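Local coordinates for capsular polysaccharide biosynthesis protein (Burkholderia pseudomallei, PDB 4BQN), which binds coenzyme A and probably acts as an acetyltransferase in the biosynthesis of the capsular polysaccharide, at residues 174-177 against 178-181; 230-233 against 234-237; 270-273 against 274-278; 298-301 against 302-306. The protein carries 1 engineered substitution. All blocks are in the same frame, centred on the assembly; numbering follows the deposited sequence. Where two conformers were deposited one is given.

Interaction 1 (174-177 against 178-181)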
ATOM      1  N   GLY A 174      -7.021   9.950 -15.824  1.00 16.84           N
ATOM      2  CA  GLY A 174      -7.276  10.622 -17.099  1.00 18.42           C
ATOM      3  C   GLY A 174      -6.030  10.838 -17.942  1.00 19.10           C
ATOM      4  O   GLY A 174      -5.999  11.731 -18.779  1.00 22.19           O
ATOM      5  N   GLY A 175      -5.005  10.016 -17.726  1.00 18.69           N
ATOM      6  CA  GLY A 175      -3.764  10.131 -18.489  1.00 17.78           C
ATOM      7  C   GLY A 175      -2.819  11.230 -18.022  1.00 17.08           C
ATOM      8  O   GLY A 175      -1.861  11.553 -18.721  1.00 21.71           O
ATOM      9  N   LYS A 176      -3.068  11.796 -16.846  1.00 16.88           N
ATOM     10  CA  LYS A 176      -2.165  12.789 -16.264  1.00 15.60           C
ATOM     11  C   LYS A 176      -1.019  12.115 -15.512  1.00 13.91           C
ATOM     12  O   LYS A 176      -1.272  11.332 -14.595  1.00 15.22           O
ATOM     13  CB  LYS A 176      -2.934  13.701 -15.309  1.00 16.79           C
ATOM     14  CG  LYS A 176      -2.041  14.720 -14.630  1.00 16.83           C
ATOM     15  CD  LYS A 176      -2.757  15.439 -13.497  1.00 15.42           C
ATOM     16  CE  LYS A 176      -1.728  16.089 -12.585  1.00 18.12           C
ATOM     17  NZ  LYS A 176      -2.329  16.748 -11.391  1.00 19.79           N
ATOM     18  N   GLN A 177       0.225  12.438 -15.879  1.00 14.45           N
ATOM     19  CA  GLN A 177       1.402  11.882 -15.207  0.70 15.96           C
ATOM     20  C   GLN A 177       1.350  12.199 -13.713  1.00 13.12           C
ATOM     21  O   GLN A 177       0.990  13.299 -13.328  1.00 15.17           O
ATOM     22  CB  GLN A 177       2.680  12.454 -15.834  0.70 21.58           C
ATOM     23  CG  GLN A 177       3.984  11.848 -15.330  0.70 21.39           C
ATOM     24  CD  GLN A 177       5.181  12.318 -16.140  0.70 28.35           C
ATOM     25  OE1 GLN A 177       5.435  11.826 -17.242  0.70 38.91           O
ATOM     26  NE2 GLN A 177       5.924  13.274 -15.598  0.70 34.40           N
ATOM     27  N   ILE A 178       1.704  11.221 -12.871  1.00 13.01           N
ATOM     28  CA  ILE A 178       1.715  11.443 -11.427  1.00 12.30           C
ATOM     29  C   ILE A 178       2.737  12.535 -11.083  1.00 11.69           C
ATOM     30  O   ILE A 178       3.882  12.483 -11.532  1.00 15.44           O
ATOM     31  CB  ILE A 178       2.001  10.144 -10.643  1.00 11.84           C
ATOM     32  CG1 ILE A 178       0.868   9.147 -10.878  1.00 12.69           C
ATOM     33  CG2 ILE A 178       2.180  10.454  -9.167  1.00 13.92           C
ATOM     34  CD1 ILE A 178       1.011   7.825 -10.138  1.00 15.14           C
ATOM     35  N   ASP A 179       2.318  13.545 -10.322  1.00 11.67           N
ATOM     36  CA  ASP A 179       3.213  14.648  -9.979  1.00 12.99           C
ATOM     37  C   ASP A 179       4.326  14.279  -8.998  1.00 13.29           C
ATOM     38  O   ASP A 179       5.461  14.730  -9.170  1.00 16.01           O
ATOM     39  CB  ASP A 179       2.434  15.849  -9.423  1.00 14.23           C
ATOM     40  CG  ASP A 179       1.528  16.498 -10.456  1.00 14.24           C
ATOM     41  OD1 ASP A 179       2.036  16.886 -11.528  1.00 16.93           O
ATOM     42  OD2 ASP A 179       0.312  16.617 -10.189  1.00 16.47           O
ATOM     43  N   ILE A 180       4.007  13.469  -7.987  1.00 12.08           N
ATOM     44  CA  ILE A 180       4.884  13.294  -6.829  1.00 12.04           C
ATOM     45  C   ILE A 180       5.044  11.800  -6.565  1.00 12.19           C
ATOM     46  O   ILE A 180       4.058  11.122  -6.280  1.00 13.18           O
ATOM     47  CB  ILE A 180       4.294  13.997  -5.588  1.00 12.73           C
ATOM     48  CG1 ILE A 180       4.158  15.516  -5.822  1.00 15.81           C
ATOM     49  CG2 ILE A 180       5.157  13.740  -4.363  1.00 14.78           C
ATOM     50  CD1 ILE A 180       3.058  16.168  -5.004  1.00 14.69           C
ATOM     51  N   SER A 181       6.275  11.292  -6.676  0.69 12.87           N
ATOM     52  CA  SER A 181       6.571   9.863  -6.506  0.69 12.29           C
ATOM     53  C   SER A 181       7.880   9.610  -5.762  0.69 12.82           C
ATOM     54  O   SER A 181       8.738  10.494  -5.667  0.69 16.96           O
ATOM     55  CB  SER A 181       6.645   9.160  -7.858  0.69 13.62           C
ATOM     56  OG  SER A 181       5.426   9.243  -8.565  0.69 14.82           O
TER
HETATM   57  O   HOH W   1       1.686  15.858 -13.938  1.00 22.69           O
HETATM   58  O   HOH W   2       5.747  14.001 -12.946  1.00 32.51           O
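With CG anti to the backbone N (chi1 178°) and every later torsion of its chain extended, K176 reaches along the loop to D179, whose CG stands beside its own backbone N and anti to its carbonyl carbon (chi1 -66°). The two side chains cross at about a right angle and close a salt bridge over three residues, from K176 NZ to D179 OD2, 2.9 Å long. The ammonium meets OD2 on the syn side, 17° out of the carboxylate plane, and the last methylene comes with it, K176 CE lying 3.2 Å from D179 OD2. The other oxygen is tied to the backbone by water 1, which donates to D179 OD1 at 2.6 Å and to Q177 O at 2.7 Å, so both carboxylate oxygens are engaged and the group's rotation is limited. A second water links the Q177 side chain, through NE2, to I178 O of the next residue. This loop joins helix 153-167 to helix 183-189. Its ion pair is fixed to the parallel sheet, since D179 OD2 also accepts from S94 N on edge strand 91-94 and K176 NZ bonds Y65 OH on strand 62-65, while I180 touches L93 of strand 91-94 and packs on helix 204-217.

Interaction 2 (230-233 against 234-237); sequences NLDP and LDVT
D235 folds back over the peptide of D232, and its side chain can be followed outward atom by atom. CB lies 3.5 Å from D232 O and 3.8 Å from D232 OD2, touching both the carbonyl oxygen and the carboxylate of D232. The first torsion sets CG between the backbone N and the carbonyl carbon (chi1 70°), which carries it to 3.2 Å from D232 O. At the tip, OD1 stands 3.1 Å from D232 O; two acceptors have no proton to share, and OD1 is instead satisfied by the hydroxyl of Y264. OD2 turns to water 4, which donates to D235 OD2 at 2.8 Å and also to D232 OD2. The bend beneath is a type I beta turn from D232 to D235, with P233 and L234 at its corner, in the long loop between helix 204-217 and strand 260-262. The two carboxylates, their planes 40° apart, keep 4.5 Å between D232 OD2 and D235 OD2, and the shared water together with the Y197 hydroxyl on D232 OD2 probably eases the like charges. On the other oxygen of D232, water 3 donates to OD1 and accepts from L234 N, 2.9 Å away. The L234 side chain leaves the turn toward Q15 and A18 of helix 15-24, and packs on C14, the residue to which coenzyme A can be covalently bound.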
ATOM      1  N   ASN A 230       7.738  10.315  15.691  1.00 20.71           N
ATOM      2  CA  ASN A 230       6.939   9.294  16.374  1.00 23.19           C
ATOM      3  C   ASN A 230       5.696   8.857  15.612  1.00 17.65           C
ATOM      4  O   ASN A 230       5.076   7.852  15.957  1.00 23.49           O
ATOM      5  CB  ASN A 230       6.551   9.761  17.778  1.00 28.02           C
ATOM      6  CG  ASN A 230       7.752  10.030  18.659  1.00 38.88           C
ATOM      7  OD1 ASN A 230       8.667   9.209  18.753  1.00 49.46           O
ATOM      8  ND2 ASN A 230       7.754  11.186  19.314  1.00 57.47           N
ATOM      9  N   LEU A 231       5.331   9.603  14.570  1.00 16.98           N
ATOM     10  CA  LEU A 231       4.135   9.273  13.810  1.00 15.49           C
ATOM     11  C   LEU A 231       4.384   8.061  12.921  1.00 13.67           C
ATOM     12  O   LEU A 231       5.366   8.016  12.194  1.00 18.82           O
ATOM     13  CB  LEU A 231       3.723  10.462  12.944  1.00 17.70           C
ATOM     14  CG  LEU A 231       3.068  11.675  13.590  1.00 20.00           C
ATOM     15  CD1 LEU A 231       2.647  12.608  12.469  1.00 30.33           C
ATOM     16  CD2 LEU A 231       1.874  11.282  14.447  1.00 29.88           C
ATOM     17  N   ASP A 232       3.489   7.085  12.981  1.00 13.69           N
ATOM     18  CA  ASP A 232       3.606   5.872  12.160  1.00 14.09           C
ATOM     19  C   ASP A 232       2.166   5.460  11.844  1.00 12.39           C
ATOM     20  O   ASP A 232       1.627   4.504  12.439  1.00 13.98           O
ATOM     21  CB  ASP A 232       4.371   4.801  12.941  1.00 15.11           C
ATOM     22  CG  ASP A 232       4.896   3.678  12.072  1.00 13.91           C
ATOM     23  OD1 ASP A 232       4.770   3.721  10.833  1.00 12.80           O
ATOM     24  OD2 ASP A 232       5.453   2.727  12.650  1.00 17.19           O
ATOM     25  N   PRO A 233       1.515   6.212  10.930  1.00 12.16           N
ATOM     26  CA  PRO A 233       0.048   6.144  10.871  1.00 13.50           C
ATOM     27  C   PRO A 233      -0.543   4.854  10.318  1.00 12.76           C
ATOM     28  O   PRO A 233      -1.706   4.579  10.586  1.00 16.55           O
ATOM     29  CB  PRO A 233      -0.345   7.321   9.960  1.00 15.35           C
ATOM     30  CG  PRO A 233       0.850   8.177   9.849  1.00 25.20           C
ATOM     31  CD  PRO A 233       2.055   7.321  10.117  1.00 15.83           C
ATOM     32  N   LEU A 234       0.243   4.071   9.582  1.00 11.31           N
ATOM     33  CA  LEU A 234      -0.271   2.857   8.943  1.00 11.30           C
ATOM     34  C   LEU A 234       0.363   1.601   9.534  1.00 10.37           C
ATOM     35  O   LEU A 234       0.733   0.682   8.808  1.00 12.45           O
ATOM     36  CB  LEU A 234      -0.072   2.933   7.428  1.00 11.18           C
ATOM     37  CG  LEU A 234      -0.822   4.094   6.776  1.00 12.85           C
ATOM     38  CD1 LEU A 234      -0.447   4.180   5.314  1.00 14.56           C
ATOM     39  CD2 LEU A 234      -2.328   3.949   6.905  1.00 18.42           C
ATOM     40  N   ASP A 235       0.467   1.567  10.858  1.00 12.58           N
ATOM     41  CA  ASP A 235       1.154   0.477  11.553  1.00 13.02           C
ATOM     42  C   ASP A 235       0.223  -0.594  12.132  1.00 12.74           C
ATOM     43  O   ASP A 235       0.677  -1.453  12.892  1.00 14.76           O
ATOM     44  CB  ASP A 235       2.045   1.037  12.671  1.00 13.08           C
ATOM     45  CG  ASP A 235       1.248   1.603  13.828  1.00 15.00           C
ATOM     46  OD1 ASP A 235       0.098   2.043  13.627  1.00 15.04           O
ATOM     47  OD2 ASP A 235       1.785   1.625  14.953  1.00 20.86           O
ATOM     48  N   VAL A 236      -1.059  -0.559  11.766  1.00 12.27           N
ATOM     49  CA  VAL A 236      -2.045  -1.506  12.299  1.00 11.66           C
ATOM     50  C   VAL A 236      -1.631  -2.978  12.110  1.00 12.11           C
ATOM     51  O   VAL A 236      -1.739  -3.794  13.048  1.00 12.80           O
ATOM     52  CB  VAL A 236      -3.467  -1.257  11.700  1.00 13.01           C
ATOM     53  CG1 VAL A 236      -3.490  -1.251  10.172  1.00 14.00           C
ATOM     54  CG2 VAL A 236      -4.476  -2.273  12.231  1.00 15.23           C
ATOM     55  N   THR A 237      -1.138  -3.300  10.920  1.00 11.38           N
ATOM     56  CA  THR A 237      -0.865  -4.671  10.531  1.00 11.18           C
ATOM     57  C   THR A 237       0.546  -4.783   9.977  1.00 10.44           C
ATOM     58  O   THR A 237       0.983  -3.958   9.166  1.00 11.68           O
ATOM     59  CB  THR A 237      -1.935  -5.154   9.542  1.00 11.94           C
ATOM     60  OG1 THR A 237      -3.163  -5.292  10.269  1.00 13.48           O
ATOM     61  CG2 THR A 237      -1.578  -6.474   8.878  1.00 13.15           C
TER
HETATM   62  O   HOH W   3       2.992   4.385   8.735  1.00 13.44           O
HETATM   63  O   HOH W   4       4.547   1.299  14.988  1.00 28.12           O
HETATM   64  O   HOH W   5      -2.909   2.043  11.143  1.00 18.66           O

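Interaction 3 (270-273 against 274-278)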
ATOM      1  N   GLU A 270       3.147 -19.623  12.985  1.00 16.50           N
ATOM      2  CA  GLU A 270       2.547 -20.926  12.708  0.60 18.45           C
ATOM      3  C   GLU A 270       1.013 -20.874  12.756  1.00 17.27           C
ATOM      4  O   GLU A 270       0.360 -21.251  11.774  1.00 17.69           O
ATOM      5  CB  GLU A 270       3.104 -22.029  13.622  0.60 22.28           C
ATOM      6  CG  GLU A 270       2.546 -23.410  13.316  0.60 32.22           C
ATOM      7  CD  GLU A 270       3.165 -24.503  14.167  0.60 40.30           C
ATOM      8  OE1 GLU A 270       3.550 -24.227  15.325  0.60 54.66           O
ATOM      9  OE2 GLU A 270       3.259 -25.649  13.679  0.60 39.12           O
ATOM     10  N   PRO A 271       0.429 -20.394  13.884  1.00 16.55           N
ATOM     11  CA  PRO A 271      -1.027 -20.304  13.878  1.00 18.12           C
ATOM     12  C   PRO A 271      -1.562 -19.338  12.830  1.00 17.76           C
ATOM     13  O   PRO A 271      -2.627 -19.589  12.283  1.00 18.64           O
ATOM     14  CB  PRO A 271      -1.374 -19.803  15.290  1.00 21.75           C
ATOM     15  CG  PRO A 271      -0.103 -19.306  15.869  1.00 23.59           C
ATOM     16  CD  PRO A 271       0.978 -20.107  15.225  1.00 20.47           C
ATOM     17  N   TYR A 272      -0.844 -18.258  12.544  1.00 15.56           N
ATOM     18  CA  TYR A 272      -1.279 -17.339  11.494  1.00 14.94           C
ATOM     19  C   TYR A 272      -1.446 -18.077  10.157  1.00 14.89           C
ATOM     20  O   TYR A 272      -2.490 -17.981   9.480  1.00 14.54           O
ATOM     21  CB  TYR A 272      -0.312 -16.149  11.344  1.00 15.20           C
ATOM     22  CG  TYR A 272      -0.734 -15.251  10.199  1.00 13.50           C
ATOM     23  CD1 TYR A 272      -1.668 -14.236  10.394  1.00 17.25           C
ATOM     24  CD2 TYR A 272      -0.255 -15.466   8.900  1.00 13.75           C
ATOM     25  CE1 TYR A 272      -2.094 -13.440   9.338  1.00 15.94           C
ATOM     26  CE2 TYR A 272      -0.672 -14.681   7.835  1.00 13.73           C
ATOM     27  CZ  TYR A 272      -1.590 -13.666   8.058  1.00 13.44           C
ATOM     28  OH  TYR A 272      -1.997 -12.904   6.997  1.00 16.00           O
ATOM     29  N   LEU A 273      -0.415 -18.822   9.778  1.00 13.10           N
ATOM     30  CA  LEU A 273      -0.431 -19.503   8.490  1.00 12.97           C
ATOM     31  C   LEU A 273      -1.424 -20.665   8.466  1.00 13.61           C
ATOM     32  O   LEU A 273      -2.108 -20.885   7.477  1.00 13.67           O
ATOM     33  CB  LEU A 273       0.981 -19.951   8.101  1.00 14.27           C
ATOM     34  CG  LEU A 273       1.969 -18.802   7.834  1.00 13.85           C
ATOM     35  CD1 LEU A 273       3.379 -19.356   7.725  1.00 16.67           C
ATOM     36  CD2 LEU A 273       1.591 -18.019   6.578  1.00 15.30           C
ATOM     37  N   LEU A 274      -1.516 -21.410   9.560  1.00 15.58           N
ATOM     38  CA  LEU A 274      -2.537 -22.446   9.659  1.00 16.60           C
ATOM     39  C   LEU A 274      -3.947 -21.864   9.513  1.00 15.98           C
ATOM     40  O   LEU A 274      -4.800 -22.449   8.834  1.00 17.80           O
ATOM     41  CB  LEU A 274      -2.391 -23.205  10.978  1.00 17.83           C
ATOM     42  CG  LEU A 274      -1.139 -24.083  11.127  1.00 20.50           C
ATOM     43  CD1 LEU A 274      -1.001 -24.605  12.547  1.00 22.45           C
ATOM     44  CD2 LEU A 274      -1.095 -25.229  10.126  1.00 23.62           C
ATOM     45  N   GLU A 275      -4.189 -20.710  10.130  1.00 16.25           N
ATOM     46  CA  GLU A 275      -5.495 -20.043  10.023  1.00 17.59           C
ATOM     47  C   GLU A 275      -5.789 -19.564   8.601  1.00 15.58           C
ATOM     48  O   GLU A 275      -6.935 -19.531   8.172  1.00 15.49           O
ATOM     49  CB  GLU A 275      -5.599 -18.894  11.030  1.00 19.11           C
ATOM     50  CG  GLU A 275      -5.726 -19.356  12.477  1.00 27.98           C
ATOM     51  CD  GLU A 275      -5.817 -18.219  13.488  1.00 41.93           C
ATOM     52  OE1 GLU A 275      -6.084 -17.066  13.085  1.00 43.70           O
ATOM     53  OE2 GLU A 275      -5.622 -18.484  14.695  1.00 60.65           O
ATOM     54  N   GLN A 276      -4.750 -19.195   7.862  1.00 14.14           N
ATOM     55  CA  GLN A 276      -4.931 -18.870   6.439  1.00 12.89           C
ATOM     56  C   GLN A 276      -5.473 -20.071   5.671  1.00 13.56           C
ATOM     57  O   GLN A 276      -6.408 -19.943   4.868  1.00 14.05           O
ATOM     58  CB  GLN A 276      -3.618 -18.370   5.806  1.00 14.70           C
ATOM     59  CG  GLN A 276      -3.176 -17.005   6.315  1.00 14.71           C
ATOM     60  CD  GLN A 276      -4.018 -15.886   5.728  1.00 14.69           C
ATOM     61  OE1 GLN A 276      -4.175 -15.791   4.512  1.00 14.49           O
ATOM     62  NE2 GLN A 276      -4.580 -15.045   6.591  1.00 19.37           N
ATOM     63  N   PHE A 277      -4.892 -21.246   5.909  1.00 14.56           N
ATOM     64  CA  PHE A 277      -5.428 -22.468   5.295  1.00 14.08           C
ATOM     65  C   PHE A 277      -6.900 -22.655   5.647  1.00 14.09           C
ATOM     66  O   PHE A 277      -7.721 -22.917   4.766  1.00 15.97           O
ATOM     67  CB  PHE A 277      -4.620 -23.709   5.697  1.00 15.67           C
ATOM     68  CG  PHE A 277      -3.434 -23.968   4.814  1.00 15.19           C
ATOM     69  CD1 PHE A 277      -3.563 -24.751   3.663  1.00 17.27           C
ATOM     70  CD2 PHE A 277      -2.190 -23.408   5.114  1.00 16.54           C
ATOM     71  CE1 PHE A 277      -2.480 -24.984   2.830  1.00 16.50           C
ATOM     72  CE2 PHE A 277      -1.100 -23.651   4.288  1.00 15.09           C
ATOM     73  CZ  PHE A 277      -1.251 -24.421   3.139  1.00 15.52           C
ATOM     74  N   GLU A 278      -7.230 -22.496   6.926  1.00 15.56           N
ATOM     75  CA  GLU A 278      -8.601 -22.693   7.385  0.70 15.94           C
ATOM     76  C   GLU A 278      -9.545 -21.693   6.714  1.00 15.31           C
ATOM     77  O   GLU A 278     -10.659 -22.043   6.329  1.00 17.71           O
ATOM     78  CB  GLU A 278      -8.648 -22.603   8.906  0.70 18.83           C
ATOM     79  CG  GLU A 278      -7.928 -23.787   9.543  0.70 19.88           C
ATOM     80  CD  GLU A 278      -7.472 -23.583  10.976  0.70 27.39           C
ATOM     81  OE1 GLU A 278      -7.734 -22.522  11.575  0.70 31.90           O
ATOM     82  OE2 GLU A 278      -6.837 -24.516  11.512  0.70 45.49           O
TER
HETATM   83  O   HOH W   6      -4.493 -15.988   9.362  1.00 24.93           O
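Y272 and Q276, one helical turn apart, share a water as well as a backbone bond. Q276 N donates to Y272 O at 3.0 Å, and water 6 gives the same carbonyl a second proton at 2.8 Å while accepting from Q276 NE2 at 2.9 Å. That water sits over one face of the Y272 ring, offset toward the rim. Bent at chi2 (-75°), the Q276 chain lays its amide within 14° of the ring plane, so that NE2 comes 3.4 Å from Y272 OH without a hydrogen bond, the angle being poor. The other end of the amide, OE1, accepts from D122 N. Elsewhere the regular i to i+4 pattern of helix 269-281 fills the carbonyls: L274 N reaches E270 O in a nearly straight bond of 2.9 Å, E275 N takes P271 O, and F277 N takes L273 O. The E270 and L274 side chains lie side by side, pointing the same way, with E270 CG 3.8 Å from L274 CD1. Y272 stacks on Y260 of strand 260-262, and F277 meets Y138 edge-to-face. With its NH2 on water and its oxygen on a backbone N-H, the buried Q276 amide has polar partners at both ends, which probably fixes its orientation between the helix and D122.

Interaction 4 (298-301 against 302-306)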
ATOM      1  N   ASN A 298       0.737 -12.645 -13.410  1.00 15.55           N
ATOM      2  CA  ASN A 298       1.850 -11.744 -13.717  1.00 16.34           C
ATOM      3  C   ASN A 298       2.934 -11.768 -12.651  1.00 14.76           C
ATOM      4  O   ASN A 298       3.772 -10.865 -12.585  1.00 17.24           O
ATOM      5  CB  ASN A 298       1.330 -10.319 -13.936  1.00 23.06           C
ATOM      6  CG  ASN A 298       0.280 -10.244 -15.027  1.00 29.62           C
ATOM      7  OD1 ASN A 298      -0.873  -9.889 -14.775  1.00 41.79           O
ATOM      8  ND2 ASN A 298       0.669 -10.599 -16.243  1.00 36.15           N
ATOM      9  N   ARG A 299       2.933 -12.827 -11.842  1.00 12.93           N
ATOM     10  CA  ARG A 299       3.899 -12.958 -10.746  1.00 12.31           C
ATOM     11  C   ARG A 299       4.547 -14.337 -10.818  1.00 13.13           C
ATOM     12  O   ARG A 299       4.168 -15.251 -10.081  1.00 15.21           O
ATOM     13  CB  ARG A 299       3.213 -12.745  -9.388  1.00 12.80           C
ATOM     14  CG  ARG A 299       2.585 -11.360  -9.208  1.00 11.36           C
ATOM     15  CD  ARG A 299       1.872 -11.272  -7.869  1.00 10.96           C
ATOM     16  NE  ARG A 299       1.325  -9.946  -7.555  1.00 11.00           N
ATOM     17  CZ  ARG A 299       0.151  -9.487  -7.980  1.00 11.10           C
ATOM     18  NH1 ARG A 299      -0.617 -10.208  -8.799  1.00 12.89           N
ATOM     19  NH2 ARG A 299      -0.252  -8.286  -7.595  1.00 12.27           N
ATOM     20  N   ARG A 300       5.509 -14.487 -11.731  1.00 14.03           N
ATOM     21  CA  ARG A 300       6.103 -15.791 -12.046  1.00 16.52           C
ATOM     22  C   ARG A 300       6.642 -16.511 -10.813  1.00 15.21           C
ATOM     23  O   ARG A 300       6.572 -17.746 -10.710  1.00 18.21           O
ATOM     24  CB  ARG A 300       7.234 -15.603 -13.077  1.00 19.22           C
ATOM     25  CG  ARG A 300       7.730 -16.878 -13.741  1.00 24.79           C
ATOM     26  CD  ARG A 300       8.715 -16.575 -14.861  1.00 25.91           C
ATOM     27  NE  ARG A 300       9.975 -16.078 -14.314  1.00 24.50           N
ATOM     28  CZ  ARG A 300      11.177 -16.415 -14.775  1.00 36.41           C
ATOM     29  NH1 ARG A 300      11.295 -17.257 -15.799  1.00 46.14           N
ATOM     30  NH2 ARG A 300      12.265 -15.916 -14.205  1.00 38.72           N
ATOM     31  N   TRP A 301       7.193 -15.738  -9.884  1.00 14.01           N
ATOM     32  CA  TRP A 301       7.856 -16.299  -8.702  1.00 13.54           C
ATOM     33  C   TRP A 301       6.894 -17.040  -7.781  1.00 12.55           C
ATOM     34  O   TRP A 301       7.324 -17.897  -7.017  1.00 13.41           O
ATOM     35  CB  TRP A 301       8.593 -15.221  -7.900  1.00 14.22           C
ATOM     36  CG  TRP A 301       7.743 -14.003  -7.679  1.00 12.79           C
ATOM     37  CD1 TRP A 301       6.991 -13.708  -6.587  1.00 13.72           C
ATOM     38  CD2 TRP A 301       7.561 -12.924  -8.603  1.00 14.26           C
ATOM     39  NE1 TRP A 301       6.333 -12.502  -6.773  1.00 13.87           N
ATOM     40  CE2 TRP A 301       6.670 -12.003  -8.006  1.00 14.57           C
ATOM     41  CE3 TRP A 301       8.059 -12.658  -9.891  1.00 16.75           C
ATOM     42  CZ2 TRP A 301       6.276 -10.818  -8.647  1.00 14.76           C
ATOM     43  CZ3 TRP A 301       7.660 -11.494 -10.526  1.00 17.59           C
ATOM     44  CH2 TRP A 301       6.770 -10.593  -9.908  1.00 16.40           C
ATOM     45  N   VAL A 302       5.599 -16.718  -7.837  1.00 13.77           N
ATOM     46  CA  VAL A 302       4.612 -17.395  -7.013  0.70 13.79           C
ATOM     47  C   VAL A 302       4.443 -18.873  -7.438  1.00 14.26           C
ATOM     48  O   VAL A 302       4.549 -19.791  -6.624  1.00 15.46           O
ATOM     49  CB  VAL A 302       3.274 -16.633  -7.069  0.70 15.85           C
ATOM     50  CG1 VAL A 302       2.231 -17.344  -6.243  0.70 18.32           C
ATOM     51  CG2 VAL A 302       3.453 -15.207  -6.559  0.70 20.24           C
ATOM     52  N   ARG A 303       4.180 -19.109  -8.729  1.00 15.25           N
ATOM     53  CA  ARG A 303       4.082 -20.508  -9.187  1.00 16.17           C
ATOM     54  C   ARG A 303       5.422 -21.226  -9.078  1.00 15.10           C
ATOM     55  O   ARG A 303       5.463 -22.423  -8.810  1.00 17.96           O
ATOM     56  CB  ARG A 303       3.529 -20.652 -10.606  1.00 18.99           C
ATOM     57  CG  ARG A 303       2.016 -20.517 -10.701  1.00 22.15           C
ATOM     58  CD  ARG A 303       1.495 -20.900 -12.079  1.00 26.51           C
ATOM     59  NE  ARG A 303       0.184 -20.298 -12.338  1.00 27.02           N
ATOM     60  CZ  ARG A 303      -0.976 -20.813 -11.941  1.00 25.34           C
ATOM     61  NH1 ARG A 303      -1.004 -21.956 -11.250  1.00 30.10           N
ATOM     62  NH2 ARG A 303      -2.106 -20.178 -12.224  1.00 25.82           N
ATOM     63  N   THR A 304       6.519 -20.493  -9.282  1.00 14.54           N
ATOM     64  CA  THR A 304       7.846 -21.078  -9.152  1.00 14.48           C
ATOM     65  C   THR A 304       8.099 -21.561  -7.726  1.00 12.75           C
ATOM     66  O   THR A 304       8.600 -22.675  -7.533  1.00 14.48           O
ATOM     67  CB  THR A 304       8.930 -20.085  -9.589  1.00 15.73           C
ATOM     68  OG1 THR A 304       8.804 -19.871 -10.995  1.00 21.53           O
ATOM     69  CG2 THR A 304      10.327 -20.614  -9.293  1.00 16.16           C
ATOM     70  N   ALA A 305       7.755 -20.743  -6.729  1.00 13.45           N
ATOM     71  CA  ALA A 305       7.921 -21.141  -5.330  1.00 13.15           C
ATOM     72  C   ALA A 305       7.061 -22.364  -4.995  1.00 13.63           C
ATOM     73  O   ALA A 305       7.530 -23.284  -4.323  1.00 15.24           O
ATOM     74  CB  ALA A 305       7.597 -19.988  -4.395  1.00 15.05           C
ATOM     75  N   LEU A 306       5.816 -22.379  -5.483  1.00 14.60           N
ATOM     76  CA  LEU A 306       4.919 -23.493  -5.217  1.00 16.51           C
ATOM     77  C   LEU A 306       5.502 -24.792  -5.802  1.00 15.28           C
ATOM     78  O   LEU A 306       5.482 -25.839  -5.145  1.00 20.42           O
ATOM     79  CB  LEU A 306       3.530 -23.207  -5.789  1.00 21.79           C
ATOM     80  CG  LEU A 306       2.335 -23.998  -5.265  1.00 24.06           C
ATOM     81  CD1 LEU A 306       2.061 -23.661  -3.805  1.00 28.23           C
ATOM     82  CD2 LEU A 306       1.123 -23.725  -6.143  1.00 26.72           C
TER
HETATM   83  O   HOH W   7       3.208 -17.664 -11.033  1.00 27.01           O
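The indole of W301 carries R299 CA over one face, 3.7 Å above the plane and offset toward the rim, while V302 CG2 lies 3.8 Å from its CD1. W159 of helix 153-167 meets the same ring system edge-to-face. This is the opening turn of helix 300-310, the last helix of the chain, where R299 leads in from the loop after helix 285-296. The indole takes its place because W301 CG sits between the backbone N and the carbonyl carbon (chi1 47°), folding the ring back over R299. The same methyl, V302 CG2, also packs against R299 CB. V302 N donates to R299 O at 3.0 Å from above the carbonyl plane, an i to i+3 bond, before T304 N and A305 N settle into i to i+4 bonds with R300 O and W301 O. The guanidinium groups pair with separate carboxylates, R299 with E101, R300 with E155 and R303 with D293. The R299 side chain also passes about 4 Å from the bound coenzyme A, so this helix start borders the cofactor pocket. Where the helical pattern begins, water 7 lies 2.8 Å from R299 O, to which it probably donates, and accepts from R303 N at 2.9 Å.

Four local contacts follow one another in series along the chain; none nests in or crosses another, and each is formed within one continuous run of residues, so none closes a long loop. Interaction 1 comes first, fastening the loop before helix 183-189 to the parallel sheet. Interaction 2 follows helix 204-217 and turns the chain past helix 15-24 beside the cofactor. Its nearest atoms are about 7 Å from those of interaction 3, a turn of helix 269-281 that packs against helices 123-130 and 135-140. Interaction 4 starts the final helix, about 8 Å from interaction 3 at the nearest atoms, and joins helices 285-296 and 153-167. Interactions 1 and 3 stand on opposite sides of the chain's centre.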